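Local coordinates for protein rhizavidin (Rhizobium etli, PDB 3EW1) that binds biotin with high affinity as a dimer of the avidin family, at residues 43-46 with 47-50; 105-109 with 110-114. All coordinates share one frame; numbering follows the deposited sequence.

Contact 1. Residues 43-46 with 47-50; sequences NRAQ and GTGC
Asn43 reaches across the loop to Thr48 and Cys50: with chi1 at 172° the side chain swings away from its own N, and the amide comes over the returning chain. At its root, Asn43 CB lies 3.4 Å from Cys50 O, and Asn43 CG is 3.8 Å from both Thr48 OG1 and Cys50 O. At the tip the two halves of the amide part ways: Asn43 OD1 takes the backbone N-H of Ala45 (OD1 to N 3.1 Å), from above the carbonyl plane, while ND2 turns to the returning chain. Asn43 ND2 donates to Thr48 OG1 at 2.9 Å, that oxygen sitting 15° out of the plane of the amide, and makes a weak bond to Cys50 O. Thr48 OG1 passes its own proton on to Ala45 O at 2.6 Å, and the same oxygen also accepts from Thr48 N. Thr48 CG2 meanwhile rests on Ala45 CB. A water joins Asn43 N to Cys50 O, and Cys50 SG is disulfide-bonded to Cys79. With an alanine at Asn43, Thr48 OG1 would probably lose its amide donor and Ala45 N its acceptor, and with them the Asx turn. That turn leads into a type II beta turn (Ala45 to Thr48), in the loop that supplies Asn43 and Gly49 to the biotin site.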
# COMPACT_ATOMS: atom_id res chain seq x y z
N ASN B 43 -0.95 2.33 16.11
CA ASN B 43 -2.13 3.15 16.15
C ASN B 43 -2.38 3.64 17.57
O ASN B 43 -2.29 2.87 18.53
CB ASN B 43 -3.31 2.32 15.64
CG ASN B 43 -4.62 3.01 15.82
OD1 ASN B 43 -4.76 4.21 15.50
ND2 ASN B 43 -5.61 2.27 16.31
N ARG B 44 -2.66 4.94 17.69
CA ARG B 44 -3.04 5.57 18.94
C ARG B 44 -4.24 6.50 18.77
O ARG B 44 -4.48 7.36 19.62
CB ARG B 44 -1.84 6.34 19.52
CG ARG B 44 -0.69 5.46 19.88
CD ARG B 44 0.37 6.21 20.61
NE ARG B 44 1.51 5.34 20.84
CZ ARG B 44 2.48 5.13 19.95
NH1 ARG B 44 2.43 5.75 18.79
NH2 ARG B 44 3.49 4.31 20.24
N ALA B 45 -5.00 6.33 17.68
CA ALA B 45 -6.17 7.17 17.41
C ALA B 45 -7.24 6.95 18.45
O ALA B 45 -7.68 5.83 18.66
CB ALA B 45 -6.72 6.93 16.03
N GLN B 46 -7.64 8.03 19.09
CA GLN B 46 -8.52 8.01 20.26
C GLN B 46 -9.77 7.17 20.03
O GLN B 46 -10.47 7.36 19.04
CB GLN B 46 -8.90 9.46 20.59
CG GLN B 46 -9.83 9.70 21.75
CD GLN B 46 -10.10 11.20 21.92
OE1 GLN B 46 -11.22 11.67 21.64
NE2 GLN B 46 -9.07 11.97 22.33
N GLY B 47 -10.03 6.23 20.94
CA GLY B 47 -11.27 5.46 20.92
C GLY B 47 -11.33 4.31 19.92
O GLY B 47 -12.37 3.64 19.80
N THR B 48 -10.23 4.05 19.21
CA THR B 48 -10.19 2.99 18.20
C THR B 48 -9.67 1.68 18.77
O THR B 48 -9.01 1.65 19.81
CB THR B 48 -9.30 3.36 16.99
OG1 THR B 48 -7.97 3.52 17.44
CG2 THR B 48 -9.74 4.68 16.31
N GLY B 49 -9.97 0.57 18.10
CA GLY B 49 -9.37 -0.73 18.47
C GLY B 49 -7.93 -0.82 17.98
O GLY B 49 -7.44 0.08 17.28
N CYS B 50 -7.23 -1.90 18.33
CA CYS B 50 -5.92 -2.14 17.77
C CYS B 50 -4.94 -1.00 18.02
O CYS B 50 -4.22 -0.58 17.11
CB CYS B 50 -6.06 -2.44 16.26
SG CYS B 50 -6.80 -4.06 15.91
O HOH W 1 -1.43 -0.33 17.20

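Contact 2. Residues 105-109 with 110-114; sequences AYEGG and SGPAI
Tyr106 O takes the backbone N-H of Ala113 at 2.8 Å (O to N), the shortest of the four backbone bonds between 105-109 and 110-114. The donor stands nearly in line with the carbonyl, and Pro112 CA adds a CA-H...O contact to Tyr106 O at 3.2 Å. The return bond, from Tyr106 N to Ala113 O, completes the hydrogen-bonded pair. The tyrosine ring stands up from this pair with CG set between its own backbone N and carbonyl carbon (chi1 69°), which brings Tyr106 CZ to 4.0 Å from Ala113 CB. The hydroxyl reaches further: a water in the ring plane, at its edge, links Tyr106 OH to Ile114 O.

These strands form the hairpin that ends 95-108 and begins 111-124 in the avidin beta-barrel, and a type I beta turn from Gly108 to Gly111 closes it. Gly108 and Gly111 make the last hydrogen-bonded pair. At Gly111, phi is 126°, and a CB would run into Pro112 CD.

On the other face Glu107 runs alongside Pro112 in the same direction. The glutamate chain bends at chi2 (64°), carrying Glu107 OE2 over the backbone to 3.1 Å from Gly111 CA and alongside Pro112 CD. Farther from the turn, Ile114 CD1 presses on Ala105 CB at 3.5 Å, closer than two methyl carbons normally come. The second subunit packs against this face, its Tyr88 on Pro112 and its Ser101 on Ile114, while Tyr106 touches Ser81, a biotin-site residue, within its own chain.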
# COMPACT_ATOMS: atom_id res chain seq x y z
N ALA B 105 -11.08 0.10 4.98
CA ALA B 105 -12.10 -0.90 4.64
C ALA B 105 -12.38 -1.76 5.87
O ALA B 105 -11.46 -2.29 6.49
CB ALA B 105 -11.65 -1.78 3.44
N TYR B 106 -13.65 -1.91 6.19
CA TYR B 106 -14.03 -2.58 7.43
C TYR B 106 -15.42 -3.20 7.32
O TYR B 106 -16.13 -2.98 6.34
CB TYR B 106 -13.93 -1.58 8.62
CG TYR B 106 -14.97 -0.52 8.56
CD1 TYR B 106 -14.85 0.56 7.67
CD2 TYR B 106 -16.12 -0.59 9.37
CE1 TYR B 106 -15.82 1.53 7.57
CE2 TYR B 106 -17.11 0.39 9.29
CZ TYR B 106 -16.95 1.44 8.39
OH TYR B 106 -17.91 2.42 8.27
N GLU B 107 -15.77 -3.97 8.33
CA GLU B 107 -17.09 -4.58 8.39
C GLU B 107 -17.99 -3.64 9.19
O GLU B 107 -17.83 -3.50 10.39
CB GLU B 107 -16.97 -5.96 9.03
CG GLU B 107 -18.15 -6.89 8.79
CD GLU B 107 -18.34 -7.26 7.33
OE1 GLU B 107 -17.39 -7.74 6.64
OE2 GLU B 107 -19.49 -7.10 6.87
N GLY B 108 -18.91 -2.96 8.51
CA GLY B 108 -19.87 -2.09 9.18
C GLY B 108 -21.17 -2.83 9.47
O GLY B 108 -21.29 -4.03 9.18
N GLY B 109 -22.15 -2.11 10.02
CA GLY B 109 -23.50 -2.67 10.29
C GLY B 109 -24.12 -3.45 9.14
O GLY B 109 -24.68 -4.53 9.35
N SER B 110 -23.99 -2.92 7.92
CA SER B 110 -24.65 -3.46 6.71
C SER B 110 -23.79 -4.36 5.85
O SER B 110 -24.26 -4.84 4.80
CB SER B 110 -25.15 -2.32 5.82
OG SER B 110 -26.24 -1.66 6.43
N GLY B 111 -22.55 -4.58 6.25
CA GLY B 111 -21.60 -5.30 5.41
C GLY B 111 -20.35 -4.48 5.22
O GLY B 111 -20.20 -3.46 5.87
N PRO B 112 -19.45 -4.90 4.32
CA PRO B 112 -18.19 -4.16 4.15
C PRO B 112 -18.42 -2.72 3.74
O PRO B 112 -19.37 -2.44 3.00
CB PRO B 112 -17.47 -4.90 3.02
CG PRO B 112 -18.12 -6.22 2.91
CD PRO B 112 -19.52 -6.08 3.43
N ALA B 113 -17.56 -1.82 4.22
CA ALA B 113 -17.68 -0.40 3.90
C ALA B 113 -16.31 0.25 3.89
O ALA B 113 -15.36 -0.32 4.41
CB ALA B 113 -18.56 0.31 4.91
N ILE B 114 -16.24 1.43 3.29
CA ILE B 114 -14.99 2.18 3.25
C ILE B 114 -15.19 3.54 3.96
O ILE B 114 -16.14 4.26 3.67
CB ILE B 114 -14.53 2.43 1.78
CG1 ILE B 114 -14.57 1.16 0.91
CG2 ILE B 114 -13.18 3.18 1.74
CD1 ILE B 114 -13.88 -0.05 1.41
O HOH W 2 -17.97 4.46 6.07

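Contact 1 comes first along the chain and closes before contact 2 opens. Their centres are 18 Å apart and their nearest atoms about 10 Å, so they do not touch, though both lie on the same side of the chain's centre. Both belong to one antiparallel eight-stranded barrel: residues 43-50 form part of the loop between strands 36-42 and 54-62, while 105-114 is the turn end of the hairpin of strands 95-108 and 111-124. Strand 78-92 has links to both: it carries the disulfide partner of contact 1 and a biotin-site residue beside contact 2. Contact 1 thus contributes biotin-binding residues directly, whereas contact 2 borders that site and also meets the second subunit.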